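Fe(2+) transporter FeoB (Methanocaldococcus jannaschii, PDB 2WJI) probably transports ferrous iron across the cell membrane in a GTP-driven uptake system, with an N-terminal G domain that binds guanine nucleotides. Local coordinates at residues Met1-Ile6 and Lys51-Asp56; Asp90-Glu95 and Met118-Ser123; Leu112-Lys117 and Val142-Ala147. All blocks are in the same frame, centred on the assembly; numbering follows the deposited sequence.

Contact 1: residues Met1-Ile6 and Lys51-Asp56; sequences MKSYEI and KFKVVD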
loop_
_atom_site.group_PDB
_atom_site.type_symbol
_atom_site.label_atom_id
_atom_site.label_comp_id
_atom_site.label_asym_id
_atom_site.label_seq_id
_atom_site.Cartn_x
_atom_site.Cartn_y
_atom_site.Cartn_z
ATOM N N MET A 1 -24.294 1.241 -4.847
ATOM C CA MET A 1 -23.003 1.062 -5.497
ATOM C C MET A 1 -22.176 -0.001 -4.786
ATOM O O MET A 1 -22.089 0.000 -3.563
ATOM C CB MET A 1 -22.233 2.386 -5.511
ATOM C CG MET A 1 -20.936 2.338 -6.298
ATOM S SD MET A 1 -19.942 3.842 -6.158
ATOM C CE MET A 1 -21.208 5.090 -5.944
ATOM N N LYS A 2 -21.551 -0.893 -5.552
ATOM C CA LYS A 2 -20.690 -1.932 -4.981
ATOM C C LYS A 2 -19.467 -1.320 -4.312
ATOM O O LYS A 2 -18.813 -0.456 -4.892
ATOM C CB LYS A 2 -20.229 -2.893 -6.074
ATOM C CG LYS A 2 -19.166 -3.889 -5.642
ATOM C CD LYS A 2 -19.691 -4.901 -4.632
ATOM C CE LYS A 2 -18.746 -6.078 -4.510
ATOM N NZ LYS A 2 -19.252 -7.112 -3.572
ATOM N N SER A 3 -19.155 -1.780 -3.101
ATOM C CA SER A 3 -17.988 -1.287 -2.375
ATOM C C SER A 3 -17.023 -2.418 -2.024
ATOM O O SER A 3 -17.433 -3.568 -1.873
ATOM C CB SER A 3 -18.409 -0.536 -1.110
ATOM O OG SER A 3 -19.190 -1.367 -0.269
ATOM N N TYR A 4 -15.741 -2.074 -1.919
ATOM C CA TYR A 4 -14.692 -3.003 -1.513
ATOM C C TYR A 4 -13.902 -2.403 -0.353
ATOM O O TYR A 4 -13.805 -1.178 -0.233
ATOM C CB TYR A 4 -13.716 -3.244 -2.667
ATOM C CG TYR A 4 -14.325 -3.872 -3.891
ATOM C CD1 TYR A 4 -14.467 -5.246 -3.984
ATOM C CD2 TYR A 4 -14.729 -3.088 -4.971
ATOM C CE1 TYR A 4 -15.021 -5.834 -5.111
ATOM C CE2 TYR A 4 -15.290 -3.670 -6.102
ATOM C CZ TYR A 4 -15.429 -5.043 -6.164
ATOM O OH TYR A 4 -15.974 -5.634 -7.282
ATOM N N GLU A 5 -13.303 -3.258 0.474
ATOM C CA GLU A 5 -12.465 -2.781 1.579
ATOM C C GLU A 5 -10.975 -2.976 1.314
ATOM O O GLU A 5 -10.529 -4.091 1.031
ATOM C CB GLU A 5 -12.872 -3.440 2.900
ATOM C CG GLU A 5 -14.321 -3.177 3.272
ATOM C CD GLU A 5 -14.488 -2.860 4.745
ATOM O OE1 GLU A 5 -15.605 -3.053 5.274
ATOM O OE2 GLU A 5 -13.501 -2.410 5.370
ATOM N N ILE A 6 -10.221 -1.881 1.424
ATOM C CA ILE A 6 -8.799 -1.844 1.098
ATOM C C ILE A 6 -7.993 -1.338 2.290
ATOM O O ILE A 6 -8.387 -0.359 2.929
ATOM C CB ILE A 6 -8.562 -0.895 -0.122
ATOM C CG1 ILE A 6 -9.596 -1.168 -1.218
ATOM C CG2 ILE A 6 -7.152 -1.021 -0.655
ATOM C CD1 ILE A 6 -9.294 -2.393 -2.050
ATOM N N LYS A 51 -16.955 1.616 -5.446
ATOM C CA LYS A 51 -16.463 2.372 -4.313
ATOM C C LYS A 51 -15.409 1.576 -3.549
ATOM O O LYS A 51 -15.563 0.379 -3.332
ATOM C CB LYS A 51 -17.614 2.784 -3.394
ATOM C CG LYS A 51 -17.157 3.527 -2.151
ATOM C CD LYS A 51 -18.258 3.605 -1.104
ATOM C CE LYS A 51 -19.262 4.705 -1.429
ATOM N NZ LYS A 51 -20.057 5.101 -0.227
ATOM N N PHE A 52 -14.331 2.252 -3.168
ATOM C CA PHE A 52 -13.217 1.620 -2.477
ATOM C C PHE A 52 -12.960 2.328 -1.153
ATOM O O PHE A 52 -12.514 3.475 -1.127
ATOM C CB PHE A 52 -11.970 1.625 -3.374
ATOM C CG PHE A 52 -12.162 0.883 -4.671
ATOM C CD1 PHE A 52 -11.685 -0.411 -4.823
ATOM C CD2 PHE A 52 -12.863 1.462 -5.722
ATOM C CE1 PHE A 52 -11.875 -1.104 -6.017
ATOM C CE2 PHE A 52 -13.062 0.773 -6.919
ATOM C CZ PHE A 52 -12.565 -0.511 -7.063
ATOM N N LYS A 53 -13.285 1.648 -0.056
ATOM C CA LYS A 53 -13.065 2.177 1.279
ATOM C C LYS A 53 -11.634 1.863 1.709
ATOM O O LYS A 53 -11.191 0.715 1.652
ATOM C CB LYS A 53 -14.079 1.583 2.268
ATOM C CG LYS A 53 -15.535 1.871 1.897
ATOM C CD LYS A 53 -16.503 0.982 2.679
ATOM C CE LYS A 53 -17.944 1.184 2.218
ATOM N NZ LYS A 53 -18.897 0.338 2.988
ATOM N N VAL A 54 -10.914 2.892 2.137
ATOM C CA VAL A 54 -9.492 2.759 2.421
ATOM C C VAL A 54 -9.201 2.981 3.900
ATOM O O VAL A 54 -9.690 3.940 4.508
ATOM C CB VAL A 54 -8.660 3.749 1.589
ATOM C CG1 VAL A 54 -7.164 3.518 1.808
ATOM C CG2 VAL A 54 -9.012 3.641 0.104
ATOM N N VAL A 55 -8.406 2.083 4.475
ATOM C CA VAL A 55 -7.914 2.255 5.834
ATOM C C VAL A 55 -6.388 2.243 5.835
ATOM O O VAL A 55 -5.763 1.384 5.202
ATOM C CB VAL A 55 -8.454 1.166 6.787
ATOM C CG1 VAL A 55 -7.999 -0.204 6.334
ATOM C CG2 VAL A 55 -7.998 1.432 8.210
ATOM N N ASP A 56 -5.803 3.208 6.541
ATOM C CA ASP A 56 -4.361 3.377 6.611
ATOM C C ASP A 56 -3.907 2.763 7.930
ATOM O O ASP A 56 -4.202 3.297 8.998
ATOM C CB ASP A 56 -4.025 4.867 6.569
ATOM C CG ASP A 56 -2.547 5.141 6.292
ATOM O OD1 ASP A 56 -1.761 4.179 6.177
ATOM O OD2 ASP A 56 -2.172 6.334 6.185
#

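Contact 2: residues Asp90-Glu95 and Met118-Ser123; sequences DATALE and MDLAKS. With GNP (phosphoaminophosphonic acid-guanylate ester), chain C.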
loop_
_atom_site.group_PDB
_atom_site.type_symbol
_atom_site.label_atom_id
_atom_site.label_comp_id
_atom_site.label_asym_id
_atom_site.label_seq_id
_atom_site.Cartn_x
_atom_site.Cartn_y
_atom_site.Cartn_z
ATOM N N ASP A 90 9.129 1.165 -0.180
ATOM C CA ASP A 90 10.042 2.220 -0.610
ATOM C C ASP A 90 10.995 1.643 -1.643
ATOM O O ASP A 90 11.737 0.707 -1.351
ATOM C CB ASP A 90 10.809 2.766 0.602
ATOM C CG ASP A 90 11.747 3.929 0.252
ATOM O OD1 ASP A 90 11.972 4.215 -0.946
ATOM O OD2 ASP A 90 12.271 4.557 1.201
ATOM N N ALA A 91 10.963 2.193 -2.857
ATOM C CA ALA A 91 11.820 1.716 -3.942
ATOM C C ALA A 91 13.302 1.805 -3.595
ATOM O O ALA A 91 14.112 1.080 -4.169
ATOM C CB ALA A 91 11.545 2.480 -5.222
ATOM N N THR A 92 13.657 2.693 -2.670
ATOM C CA THR A 92 15.070 2.868 -2.305
ATOM C C THR A 92 15.514 2.033 -1.100
ATOM O O THR A 92 16.654 2.151 -0.644
ATOM C CB THR A 92 15.440 4.349 -2.052
ATOM O OG1 THR A 92 14.775 4.820 -0.872
ATOM C CG2 THR A 92 15.059 5.207 -3.254
ATOM N N ALA A 93 14.616 1.203 -0.574
ATOM C CA ALA A 93 14.975 0.312 0.528
ATOM C C ALA A 93 14.216 -1.000 0.405
ATOM O O ALA A 93 13.497 -1.407 1.318
ATOM C CB ALA A 93 14.695 0.973 1.876
ATOM N N LEU A 94 14.395 -1.672 -0.724
ATOM C CA LEU A 94 13.557 -2.819 -1.058
ATOM C C LEU A 94 13.743 -3.985 -0.090
ATOM O O LEU A 94 12.762 -4.516 0.426
ATOM C CB LEU A 94 13.819 -3.273 -2.492
ATOM C CG LEU A 94 12.557 -3.427 -3.333
ATOM C CD1 LEU A 94 11.717 -2.167 -3.198
ATOM C CD2 LEU A 94 12.911 -3.695 -4.786
ATOM N N GLU A 95 14.994 -4.370 0.161
ATOM C CA GLU A 95 15.285 -5.523 1.018
ATOM C C GLU A 95 14.636 -5.384 2.387
ATOM O O GLU A 95 14.012 -6.322 2.885
ATOM C CB GLU A 95 16.796 -5.746 1.168
ATOM C CG GLU A 95 17.149 -7.016 1.943
ATOM C CD GLU A 95 18.650 -7.287 2.020
ATOM O OE1 GLU A 95 19.449 -6.320 2.037
ATOM O OE2 GLU A 95 19.029 -8.479 2.071
ATOM N N MET A 118 9.674 6.338 -6.543
ATOM C CA MET A 118 10.412 5.986 -7.753
ATOM C C MET A 118 11.263 7.155 -8.208
ATOM O O MET A 118 12.315 6.969 -8.822
ATOM C CB MET A 118 9.466 5.551 -8.880
ATOM C CG MET A 118 8.797 4.199 -8.660
ATOM S SD MET A 118 9.921 2.792 -8.813
ATOM C CE MET A 118 10.236 2.806 -10.580
ATOM N N ASP A 119 10.814 8.368 -7.909
ATOM C CA ASP A 119 11.580 9.558 -8.260
ATOM C C ASP A 119 12.897 9.615 -7.462
ATOM O O ASP A 119 13.936 10.028 -7.983
ATOM C CB ASP A 119 10.759 10.825 -8.016
ATOM C CG ASP A 119 10.386 11.004 -6.548
ATOM O OD1 ASP A 119 10.703 12.068 -5.972
ATOM O OD2 ASP A 119 9.783 10.082 -5.964
ATOM N N LEU A 120 12.847 9.204 -6.199
ATOM C CA LEU A 120 14.056 9.156 -5.376
ATOM C C LEU A 120 15.022 8.115 -5.939
ATOM O O LEU A 120 16.208 8.390 -6.114
ATOM C CB LEU A 120 13.716 8.865 -3.909
ATOM C CG LEU A 120 14.829 9.098 -2.879
ATOM C CD1 LEU A 120 15.396 10.506 -3.017
ATOM C CD2 LEU A 120 14.326 8.850 -1.452
ATOM N N ALA A 121 14.507 6.926 -6.237
ATOM C CA ALA A 121 15.329 5.880 -6.835
ATOM C C ALA A 121 16.021 6.388 -8.096
ATOM O O ALA A 121 17.230 6.223 -8.267
ATOM C CB ALA A 121 14.490 4.656 -7.148
ATOM N N LYS A 122 15.245 7.008 -8.975
ATOM C CA LYS A 122 15.781 7.545 -10.222
ATOM C C LYS A 122 16.944 8.510 -9.978
ATOM O O LYS A 122 17.996 8.407 -10.613
ATOM C CB LYS A 122 14.669 8.247 -11.002
ATOM C CG LYS A 122 15.120 8.914 -12.285
ATOM C CD LYS A 122 14.191 10.062 -12.645
ATOM C CE LYS A 122 14.440 11.287 -11.763
ATOM N NZ LYS A 122 13.834 11.203 -10.394
ATOM N N SER A 123 16.755 9.446 -9.056
ATOM C CA SER A 123 17.762 10.472 -8.804
ATOM C C SER A 123 19.001 9.914 -8.098
ATOM O O SER A 123 20.052 10.547 -8.095
ATOM C CB SER A 123 17.167 11.628 -7.996
ATOM O OG SER A 123 17.162 11.330 -6.613
HETATM P PG GNP C . 4.394 6.851 9.000
HETATM O O1G GNP C . 2.905 6.934 9.117
HETATM O O2G GNP C . 4.930 5.434 9.095
HETATM O O3G GNP C . 4.850 7.761 10.114
HETATM N N3B GNP C . 4.890 7.487 7.613
HETATM P PB GNP C . 4.183 7.387 6.179
HETATM O O1B GNP C . 4.346 6.020 5.645
HETATM O O2B GNP C . 2.804 7.854 6.313
HETATM O O3A GNP C . 4.910 8.338 5.214
HETATM P PA GNP C . 4.439 9.731 4.729
HETATM O O1A GNP C . 3.467 9.555 3.619
HETATM O O2A GNP C . 4.008 10.593 5.853
HETATM O "O5'" GNP C . 5.717 10.379 4.099
HETATM C "C5'" GNP C . 6.998 10.077 4.636
HETATM C "C4'" GNP C . 8.055 10.918 3.945
HETATM O "O4'" GNP C . 8.355 10.384 2.628
HETATM C "C3'" GNP C . 7.669 12.379 3.735
HETATM O "O3'" GNP C . 8.831 13.192 3.836
HETATM C "C2'" GNP C . 7.164 12.377 2.307
HETATM O "O2'" GNP C . 7.318 13.637 1.691
HETATM C "C1'" GNP C . 8.130 11.390 1.671
HETATM N N9 GNP C . 7.577 10.819 0.455
HETATM C C8 GNP C . 6.323 10.277 0.295
HETATM N N7 GNP C . 6.105 9.858 -0.922
HETATM C C5 GNP C . 7.280 10.154 -1.612
HETATM C C6 GNP C . 7.635 9.934 -2.966
HETATM O O6 GNP C . 6.952 9.419 -3.866
HETATM N N1 GNP C . 8.925 10.387 -3.255
HETATM C C2 GNP C . 9.771 10.981 -2.343
HETATM N N2 GNP C . 10.979 11.354 -2.805
HETATM N N3 GNP C . 9.449 11.187 -1.070
HETATM C C4 GNP C . 8.196 10.753 -0.776
#

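Contact 3: residues Leu112-Lys117 and Val142-Ala147; sequences LLALNK and VPLSAA. With GNP (phosphoaminophosphonic acid-guanylate ester), chain C.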
loop_
_atom_site.group_PDB
_atom_site.type_symbol
_atom_site.label_atom_id
_atom_site.label_comp_id
_atom_site.label_asym_id
_atom_site.label_seq_id
_atom_site.Cartn_x
_atom_site.Cartn_y
_atom_site.Cartn_z
ATOM N N LEU A 112 -1.233 -6.552 -3.199
ATOM C CA LEU A 112 -0.838 -5.709 -4.321
ATOM C C LEU A 112 0.261 -4.777 -3.835
ATOM O O LEU A 112 0.143 -4.158 -2.774
ATOM C CB LEU A 112 -2.014 -4.880 -4.822
ATOM C CG LEU A 112 -1.649 -3.802 -5.844
ATOM C CD1 LEU A 112 -0.977 -4.436 -7.042
ATOM C CD2 LEU A 112 -2.887 -3.020 -6.284
ATOM N N LEU A 113 1.327 -4.675 -4.617
ATOM C CA LEU A 113 2.505 -3.933 -4.198
ATOM C C LEU A 113 2.544 -2.550 -4.847
ATOM O O LEU A 113 2.554 -2.430 -6.071
ATOM C CB LEU A 113 3.758 -4.724 -4.566
ATOM C CG LEU A 113 4.828 -4.846 -3.485
ATOM C CD1 LEU A 113 4.175 -5.254 -2.186
ATOM C CD2 LEU A 113 5.885 -5.860 -3.893
ATOM N N ALA A 114 2.543 -1.513 -4.019
ATOM C CA ALA A 114 2.725 -0.149 -4.485
ATOM C C ALA A 114 4.157 0.280 -4.179
ATOM O O ALA A 114 4.538 0.442 -3.019
ATOM C CB ALA A 114 1.717 0.783 -3.826
ATOM N N LEU A 115 4.934 0.463 -5.242
ATOM C CA LEU A 115 6.362 0.727 -5.158
ATOM C C LEU A 115 6.590 2.228 -5.270
ATOM O O LEU A 115 6.633 2.791 -6.373
ATOM C CB LEU A 115 7.071 -0.028 -6.281
ATOM C CG LEU A 115 8.592 -0.002 -6.382
ATOM C CD1 LEU A 115 9.237 -0.710 -5.201
ATOM C CD2 LEU A 115 9.004 -0.654 -7.686
ATOM N N ASN A 116 6.698 2.866 -4.112
ATOM C CA ASN A 116 6.732 4.310 -3.998
ATOM C C ASN A 116 8.143 4.900 -4.047
ATOM O O ASN A 116 9.141 4.181 -3.978
ATOM C CB ASN A 116 6.027 4.734 -2.708
ATOM C CG ASN A 116 5.568 6.178 -2.743
ATOM O OD1 ASN A 116 5.274 6.715 -3.807
ATOM N ND2 ASN A 116 5.488 6.809 -1.575
ATOM N N LYS A 117 8.205 6.222 -4.176
ATOM C CA LYS A 117 9.457 6.964 -4.200
ATOM C C LYS A 117 10.319 6.605 -5.409
ATOM O O LYS A 117 11.546 6.583 -5.320
ATOM C CB LYS A 117 10.229 6.769 -2.886
ATOM C CG LYS A 117 9.402 7.110 -1.647
ATOM C CD LYS A 117 10.274 7.187 -0.388
ATOM C CE LYS A 117 9.445 7.640 0.805
ATOM N NZ LYS A 117 10.281 7.940 2.005
ATOM N N VAL A 142 2.915 -1.861 -8.686
ATOM C CA VAL A 142 2.606 -0.559 -9.270
ATOM C C VAL A 142 3.666 0.470 -8.910
ATOM O O VAL A 142 3.772 0.874 -7.757
ATOM C CB VAL A 142 1.241 -0.037 -8.781
ATOM C CG1 VAL A 142 0.888 1.262 -9.490
ATOM C CG2 VAL A 142 0.163 -1.081 -8.999
ATOM N N PRO A 143 4.457 0.906 -9.902
ATOM C CA PRO A 143 5.483 1.921 -9.639
ATOM C C PRO A 143 4.867 3.310 -9.511
ATOM O O PRO A 143 4.083 3.709 -10.360
ATOM C CB PRO A 143 6.370 1.863 -10.891
ATOM C CG PRO A 143 5.966 0.617 -11.630
ATOM C CD PRO A 143 4.544 0.360 -11.265
ATOM N N LEU A 144 5.214 4.054 -8.472
ATOM C CA LEU A 144 4.699 5.413 -8.381
ATOM C C LEU A 144 5.599 6.371 -7.618
ATOM O O LEU A 144 6.564 5.962 -6.976
ATOM C CB LEU A 144 3.286 5.422 -7.797
ATOM C CG LEU A 144 3.045 4.962 -6.362
ATOM C CD1 LEU A 144 1.693 5.447 -5.888
ATOM C CD2 LEU A 144 3.146 3.448 -6.242
ATOM N N SER A 145 5.277 7.655 -7.717
ATOM C CA SER A 145 5.918 8.674 -6.899
ATOM C C SER A 145 4.810 9.542 -6.330
ATOM O O SER A 145 4.398 10.527 -6.953
ATOM C CB SER A 145 6.890 9.515 -7.727
ATOM O OG SER A 145 7.852 8.693 -8.365
ATOM N N ALA A 146 4.335 9.175 -5.147
ATOM C CA ALA A 146 3.113 9.745 -4.592
ATOM C C ALA A 146 3.203 11.224 -4.233
ATOM O O ALA A 146 2.204 11.951 -4.324
ATOM C CB ALA A 146 2.657 8.939 -3.390
ATOM N N ALA A 147 4.386 11.669 -3.821
ATOM C CA ALA A 147 4.582 13.075 -3.492
ATOM C C ALA A 147 4.532 13.950 -4.750
ATOM O O ALA A 147 4.257 15.149 -4.668
ATOM C CB ALA A 147 5.896 13.275 -2.751
HETATM P PG GNP C . 4.394 6.851 9.000
HETATM O O1G GNP C . 2.905 6.934 9.117
HETATM O O2G GNP C . 4.930 5.434 9.095
HETATM O O3G GNP C . 4.850 7.761 10.114
HETATM N N3B GNP C . 4.890 7.487 7.613
HETATM P PB GNP C . 4.183 7.387 6.179
HETATM O O1B GNP C . 4.346 6.020 5.645
HETATM O O2B GNP C . 2.804 7.854 6.313
HETATM O O3A GNP C . 4.910 8.338 5.214
HETATM P PA GNP C . 4.439 9.731 4.729
HETATM O O1A GNP C . 3.467 9.555 3.619
HETATM O O2A GNP C . 4.008 10.593 5.853
HETATM O "O5'" GNP C . 5.717 10.379 4.099
HETATM C "C5'" GNP C . 6.998 10.077 4.636
HETATM C "C4'" GNP C . 8.055 10.918 3.945
HETATM O "O4'" GNP C . 8.355 10.384 2.628
HETATM C "C3'" GNP C . 7.669 12.379 3.735
HETATM O "O3'" GNP C . 8.831 13.192 3.836
HETATM C "C2'" GNP C . 7.164 12.377 2.307
HETATM O "O2'" GNP C . 7.318 13.637 1.691
HETATM C "C1'" GNP C . 8.130 11.390 1.671
HETATM N N9 GNP C . 7.577 10.819 0.455
HETATM C C8 GNP C . 6.323 10.277 0.295
HETATM N N7 GNP C . 6.105 9.858 -0.922
HETATM C C5 GNP C . 7.280 10.154 -1.612
HETATM C C6 GNP C . 7.635 9.934 -2.966
HETATM O O6 GNP C . 6.952 9.419 -3.866
HETATM N N1 GNP C . 8.925 10.387 -3.255
HETATM C C2 GNP C . 9.771 10.981 -2.343
HETATM N N2 GNP C . 10.979 11.354 -2.805
HETATM N N3 GNP C . 9.449 11.187 -1.070
HETATM C C4 GNP C . 8.196 10.753 -0.776
#

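Contact 1: residues Met1-Ile6 and Lys51-Asp56
The carbonyl oxygen Lys51 O accepts one hydrogen bond, from Tyr4 N at 2.8 Å, and a weaker CA-H contact from Ser3, CA to Lys51 O 3.1 Å. Ile6 O is met the same way farther along: it accepts from Val55 N at 2.9 Å, and the CA-H of Val54 adds a weaker contact. Between these two points Lys53 N donates to Tyr4 O and Lys53 O takes the N-H of Ile6, while at the start Lys51 N reaches Lys2 O. These five bonds pair the strands in parallel, Ser3 beside Lys51 through to Ile6 beside Val54.

On one face lie Tyr4, Phe52, Ile6 and Val54. Tyr4 (chi1 -62°) and Phe52 both carry CG anti to the carbonyl carbon, and their side chains run side by side in the same direction. The ring planes are inclined by 26° and slid past each other, so overlap is slight and the touch is Tyr4 CD2 to Phe52 CE1 at 3.6 Å. Ile6 brings its tip, CD1, to the edge of the Phe52 ring, 4.2 Å from CD1 of that residue. On the other, more polar face the extended Lys53 chain passes Ser3, its CE 3.8 Å from Ser3 CB. Ahead of the strand, Met1 SD lies 3.8 Å from Lys51 CB, the two side chains crossing at about a right angle.

Strands 3-9 and 50-56 are parallel neighbours in the P-loop GTPase sheet, and the second ends at Asp56, predicted to begin the GTP-binding segment Asp56-Gly59. Strand 50-56 is flanked on its far side by the antiparallel strand 42-47, whose Phe45 ring meets that of Phe52. Ile159 of helix 152-162 covers Ile6 and Phe52, and Phe20 of helix 16-24 packs on Val54.

Contact 2: residues Asp90-Glu95 and Met118-Ser123
Van der Waals contacts join Ala91 and Thr92 to the short helix 118-123; the closest is Thr92 CG2 to the backbone Ala121 N, 3.5 Å. The same methyl also meets Leu120 CG at 3.9 Å. The Thr92 and Leu120 side chains cross at about a right angle. Next to them Ala91 CB touches two helix residues, Met118 SD at 4.0 Å and Ala121 CB at 4.1 Å.

No hydrogen bond spans the two segments; the polar bonds shape each one from within. Asp90 OD1 accepts from Thr92 N at 2.9 Å, which makes an Asx turn, and from Thr92 OG1 as well. Both donors come from the same face of the carboxylate, above its plane. OG1 can reach it because it stands between the backbone N and the carbonyl carbon (chi1 68°), which leaves CG2 directed at the helix. An alanine in place of Thr92 would remove OG1 and CG2, and would probably open a gap beside Ala121 and Leu120 while leaving Asp90 OD1 with one of these two donors. A type I turn, Asp90 to Ala93, leads into helix 94-106, with Ala93 as its N-cap.

The helix opens with the end of the NKxD (G4) motif of GTPases, here Asn116 to Asp119, and Asp119 reads the guanine through two hydrogen bonds. Its OD2 receives GNP N1 at 2.9 Å in a nearly straight bond (177°), and OD1 takes the amino group N2 at 3.3 Å. Leu120 CB lies near that amino group too. Within the helix, Lys122 NZ bonds to Asp119 O in the carbonyl plane, on a lone pair, and Ser123 OG bonds to Leu120 O.

Contact 3: residues Leu112-Lys117 and Val142-Ala147
The guanine end of the nucleotide pocket is built where two neighbouring parallel strands finish: Asn116 and Lys117 begin the NKxD (G4) motif, and Ser145 to Ala147 form the G5 loop. Upstream, the strands are paired by Val142 N to Leu113 O at 2.7 Å, Leu115 N to Val142 O, and Leu144 N to Leu115 O. Leu112 CD1 packs on Val142 CG2, and Ala114 CB on Leu144 CD2 at 3.9 Å.

Beyond the paired strands a side chain takes over. Asn116 has CG anti to the backbone N (chi1 -159°), and its OD1 accepts Ala146 N at 3.0 Å in the plane of the amide, tying one motif to the other. Its ND2 donates to Val14 O of the P-loop, which fixes the turn of the amide, and lies 3.2 Å from GNP N7.

Lys117 stretches its extended chain across one face of the guanine, CG 3.6 Å from GNP C6. NZ goes on to bond GNP O4' at 3.2 Å and Asn13 O, so the amine is pinned between ribose and P-loop. Ala147 CB covers the opposite face of the base, 3.6 Å from GNP C5. Ala146 N, whose hydrogen bond goes to Asn116 OD1, also lies 2.9 Å from GNP O6, and Ala147 N makes a weak hydrogen bond to that oxygen.

A base sandwiched between the G4 lysine and the G5 loop, with the asparagine joining both to the P-loop, is the guanine-recognition arrangement of P-loop GTPases.

In the fold
All three contacts belong to the N-terminal G domain of FeoB. Contacts 1 and 3 lie in one mixed sheet, centres 19 Å apart: contact 1 pairs strands 3-9 and 50-56, contact 3 pairs strands 111-116 and 141-143, with strand 84-90 between them. Contact 1 closes along the chain before the others open, its centre 28 Å from that of contact 2, across the chain's centre. Contacts 2 and 3 interleave in sequence and touch, centres 9 Å apart, through Ala91 N with Asn116 O and Met118 N with Leu144 O. Together they hold the guanine, away from contact 1. G5, in contact 3, rearranges on nucleotide release, which may signal to the membrane part.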